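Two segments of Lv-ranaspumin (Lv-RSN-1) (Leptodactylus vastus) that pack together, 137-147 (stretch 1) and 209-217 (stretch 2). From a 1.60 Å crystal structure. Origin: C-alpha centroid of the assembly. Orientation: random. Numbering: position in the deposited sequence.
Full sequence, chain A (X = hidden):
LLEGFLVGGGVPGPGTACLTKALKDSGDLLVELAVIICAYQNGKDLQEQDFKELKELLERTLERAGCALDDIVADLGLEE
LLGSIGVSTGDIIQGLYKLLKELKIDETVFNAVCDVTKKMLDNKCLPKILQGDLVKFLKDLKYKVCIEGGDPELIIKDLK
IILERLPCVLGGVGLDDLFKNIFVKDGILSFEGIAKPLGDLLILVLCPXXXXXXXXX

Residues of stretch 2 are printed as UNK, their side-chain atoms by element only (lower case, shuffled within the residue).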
# COMPACT_ATOMS: atom_id res chain seq x y z
N PHE A 137 1.66 5.66 -5.60
CA PHE A 137 1.43 4.92 -6.83
C PHE A 137 -0.07 4.79 -7.10
O PHE A 137 -0.54 4.99 -8.24
CB PHE A 137 2.11 3.56 -6.70
CG PHE A 137 1.89 2.62 -7.87
CD1 PHE A 137 2.27 2.97 -9.15
CD2 PHE A 137 1.36 1.36 -7.65
CE1 PHE A 137 2.09 2.09 -10.21
CE2 PHE A 137 1.18 0.47 -8.70
CZ PHE A 137 1.54 0.84 -9.98
N LEU A 138 -0.82 4.47 -6.06
CA LEU A 138 -2.26 4.33 -6.21
C LEU A 138 -2.90 5.66 -6.56
O LEU A 138 -3.81 5.71 -7.39
CB LEU A 138 -2.89 3.74 -4.94
CG LEU A 138 -2.37 2.38 -4.51
CD1 LEU A 138 -3.02 2.00 -3.19
CD2 LEU A 138 -2.65 1.34 -5.58
N LYS A 139 -2.43 6.74 -5.93
CA LYS A 139 -2.91 8.08 -6.25
C LYS A 139 -2.70 8.42 -7.73
O LYS A 139 -3.61 8.92 -8.40
CB LYS A 139 -2.21 9.13 -5.37
CG LYS A 139 -2.56 9.09 -3.90
CD LYS A 139 -1.65 10.05 -3.15
CE LYS A 139 -1.93 10.05 -1.66
NZ LYS A 139 -3.12 10.87 -1.32
N ASP A 140 -1.50 8.16 -8.24
CA ASP A 140 -1.20 8.44 -9.64
C ASP A 140 -2.09 7.61 -10.58
O ASP A 140 -2.58 8.12 -11.59
CB ASP A 140 0.26 8.13 -9.95
CG ASP A 140 1.20 9.18 -9.41
OD1 ASP A 140 0.82 10.37 -9.45
OD2 ASP A 140 2.30 8.82 -8.93
N LEU A 141 -2.29 6.35 -10.24
CA LEU A 141 -3.18 5.51 -11.06
C LEU A 141 -4.61 6.02 -11.03
O LEU A 141 -5.27 6.07 -12.06
CB LEU A 141 -3.15 4.06 -10.57
CG LEU A 141 -1.85 3.29 -10.79
CD1 LEU A 141 -1.99 1.87 -10.23
CD2 LEU A 141 -1.44 3.26 -12.26
N LYS A 142 -5.07 6.43 -9.85
CA LYS A 142 -6.44 6.89 -9.69
C LYS A 142 -6.75 8.12 -10.57
O LYS A 142 -7.85 8.23 -11.13
CB LYS A 142 -6.75 7.20 -8.22
CG LYS A 142 -8.21 7.51 -7.93
CD LYS A 142 -8.41 7.77 -6.44
CE LYS A 142 -9.86 8.09 -6.09
NZ LYS A 142 -10.78 6.97 -6.46
N TYR A 143 -5.78 9.01 -10.72
CA TYR A 143 -6.04 10.28 -11.41
C TYR A 143 -5.47 10.38 -12.83
O TYR A 143 -5.82 11.30 -13.58
CB TYR A 143 -5.61 11.47 -10.54
CG TYR A 143 -6.43 11.57 -9.27
CD1 TYR A 143 -7.70 12.13 -9.29
CD2 TYR A 143 -5.95 11.07 -8.06
CE1 TYR A 143 -8.47 12.21 -8.13
CE2 TYR A 143 -6.70 11.15 -6.91
CZ TYR A 143 -7.96 11.72 -6.94
OH TYR A 143 -8.71 11.80 -5.79
N LYS A 144 -4.61 9.44 -13.22
CA LYS A 144 -3.96 9.53 -14.52
C LYS A 144 -4.15 8.31 -15.41
O LYS A 144 -3.93 8.39 -16.62
CB LYS A 144 -2.46 9.79 -14.35
CG LYS A 144 -2.12 11.01 -13.48
CD LYS A 144 -0.61 11.11 -13.23
CE LYS A 144 -0.26 12.38 -12.46
NZ LYS A 144 1.21 12.62 -12.42
N VAL A 145 -4.54 7.17 -14.83
CA VAL A 145 -4.59 5.93 -15.60
C VAL A 145 -5.96 5.27 -15.59
O VAL A 145 -6.54 4.98 -16.65
CB VAL A 145 -3.51 4.91 -15.11
CG1 VAL A 145 -3.68 3.56 -15.80
CG2 VAL A 145 -2.12 5.48 -15.35
N CYS A 146 -6.49 5.03 -14.39
CA CYS A 146 -7.75 4.30 -14.24
C CYS A 146 -8.93 5.24 -14.34
O CYS A 146 -9.75 5.31 -13.43
CB CYS A 146 -7.79 3.58 -12.89
SG CYS A 146 -6.38 2.48 -12.62
N ILE A 147 -9.02 5.96 -15.46
CA ILE A 147 -9.90 7.11 -15.57
C ILE A 147 -10.96 6.94 -16.66
O ILE A 147 -10.85 6.05 -17.52
CB ILE A 147 -9.09 8.40 -15.86
CG1 ILE A 147 -8.29 8.26 -17.16
CG2 ILE A 147 -8.16 8.72 -14.69
CD1 ILE A 147 -7.59 9.55 -17.58
N UNK A 209 -9.08 -1.41 -7.26
CA UNK A 209 -8.71 -0.93 -5.93
C UNK A 209 -8.77 0.58 -5.83
O UNK A 209 -9.32 1.13 -4.87
n UNK A 209 -5.58 -1.01 -3.91
c UNK A 209 -6.89 -1.06 -4.14
c UNK A 209 -7.31 -1.43 -5.56
o UNK A 209 -7.73 -0.85 -3.25
N UNK A 210 -8.22 1.27 -6.83
CA UNK A 210 -8.13 2.72 -6.72
C UNK A 210 -9.50 3.36 -6.91
O UNK A 210 -9.75 4.45 -6.38
c UNK A 210 -5.71 2.65 -7.42
c UNK A 210 -7.47 3.18 -9.10
c UNK A 210 -7.05 3.32 -7.66
N UNK A 211 -10.39 2.68 -7.62
CA UNK A 211 -11.75 3.18 -7.77
C UNK A 211 -12.53 2.99 -6.46
O UNK A 211 -13.43 3.77 -6.14
c UNK A 211 -12.57 2.13 -11.43
c UNK A 211 -11.86 2.84 -10.29
c UNK A 211 -12.46 2.48 -8.95
n UNK A 211 -12.37 1.49 -13.84
c UNK A 211 -11.64 1.92 -12.61
N UNK A 212 -12.16 1.97 -5.69
CA UNK A 212 -12.80 1.70 -4.41
C UNK A 212 -12.46 2.72 -3.33
O UNK A 212 -13.34 3.19 -2.60
c UNK A 212 -13.32 -0.16 -2.76
n UNK A 212 -12.83 -1.12 -2.00
c UNK A 212 -12.47 0.28 -3.94
o UNK A 212 -14.42 0.37 -2.55
N UNK A 213 -11.18 3.07 -3.22
CA UNK A 213 -10.73 3.96 -2.15
C UNK A 213 -10.97 5.44 -2.49
O UNK A 213 -10.98 5.82 -3.66
c UNK A 213 -9.24 3.75 -1.83
c UNK A 213 -8.35 4.33 -2.94
c UNK A 213 -6.88 4.00 -2.79
c UNK A 213 -8.94 2.28 -1.63
N UNK A 214 -11.18 6.26 -1.47
CA UNK A 214 -11.14 7.70 -1.68
C UNK A 214 -9.85 8.29 -1.12
O UNK A 214 -9.51 8.12 0.05
c UNK A 214 -13.03 7.75 0.00
o UNK A 214 -12.46 7.69 1.09
n UNK A 214 -14.24 7.25 -0.21
c UNK A 214 -12.38 8.43 -1.17
N UNK A 215 -9.13 8.97 -2.00
CA UNK A 215 -7.80 9.46 -1.67
C UNK A 215 -7.56 10.70 -2.52
O UNK A 215 -8.02 10.79 -3.66
c UNK A 215 -6.73 8.38 -1.95
c UNK A 215 -5.37 8.86 -1.57
c UNK A 215 -6.73 7.97 -3.40
N UNK A 216 -6.86 11.68 -1.95
CA UNK A 216 -6.58 12.92 -2.65
C UNK A 216 -5.53 12.71 -3.73
O UNK A 216 -4.78 11.74 -3.70
c UNK A 216 -6.11 13.99 -1.66
o UNK A 216 -7.11 14.27 -0.70
N UNK A 217 -5.50 13.63 -4.69
CA UNK A 217 -4.46 13.63 -5.71
C UNK A 217 -3.08 13.75 -5.07
O UNK A 217 -2.91 14.46 -4.07
OXT UNK A 217 -2.10 13.14 -5.52
c UNK A 217 -4.67 14.78 -6.70
o UNK A 217 -3.80 14.68 -7.81

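Position 209 has four side-chain atoms: two carbons, the second carrying one oxygen and one nitrogen. The nitrogen lies 4.0 Å from CD1 of Leu 138, an apolar neighbour. The residue is Asn 209. Its ND2 is buried by this contact and has no partner in the model.

Position 210 has three carbons, one carrying the other two. CA-to-CB points toward stretch 1. One terminal carbon lies 3.8 Å from CD2 of Leu 138. The other lies 3.8 Å from SG of Cys 146. A fork of this kind at CB, with carbon only, is valine. Val 210 gives its CG1 to Leu 138 and its CG2 to Cys 146.

Position 211 has four carbons in a row ending in nitrogen. The last carbon lies 4.0 Å from O of Cys 146. This is Lys 211.

Position 212 has two carbons, the second with one oxygen and one nitrogen. It points away and touches nothing on stretch 1. It is Asn 212.

Position 213 has four carbons, forked at the first, with one arm two carbons long. The end of that arm lies 4.4 Å from CD1 of Leu 138. It is Ile 213, the first residue to leave helical phi/psi.

Position 214 again has two carbons, the second with one oxygen and one nitrogen. It points away and makes no contact. It is Asn 214.

Position 215 has three carbons forked at CB. One terminal carbon lies 3.5 Å from CD of Lys 142, the other 3.0 Å from NZ of Lys 139. This is Val 215.

Position 216 has one carbon and one oxygen. CA-to-CB points away, and CB is 4.3 Å from NZ of Lys 139. It is Ser 216.

Position 217 also has one carbon and one oxygen, and its backbone ends in a carboxylate. CB sits over one face of the Tyr 143 ring, 4.3 Å from the centroid, a CH-pi contact. It is Ser 217.

Leu 138, Leu 141 and Cys 146 pack on Val 210. Beyond the helix, side chains of stretch 1 hold the tail by its carbonyls. Lys 142 NZ donates to O of Val 210 at 2.7 Å and to O of Ile 213 at 3.0 Å, linking the helix to the tail. Lys 139 NZ donates to O of Ser 216 at 3.0 Å. Tyr 143 OH donates to O of Val 215 at a very short 2.5 Å.

Stretch 2, residues 209-217: NVKNINVSS
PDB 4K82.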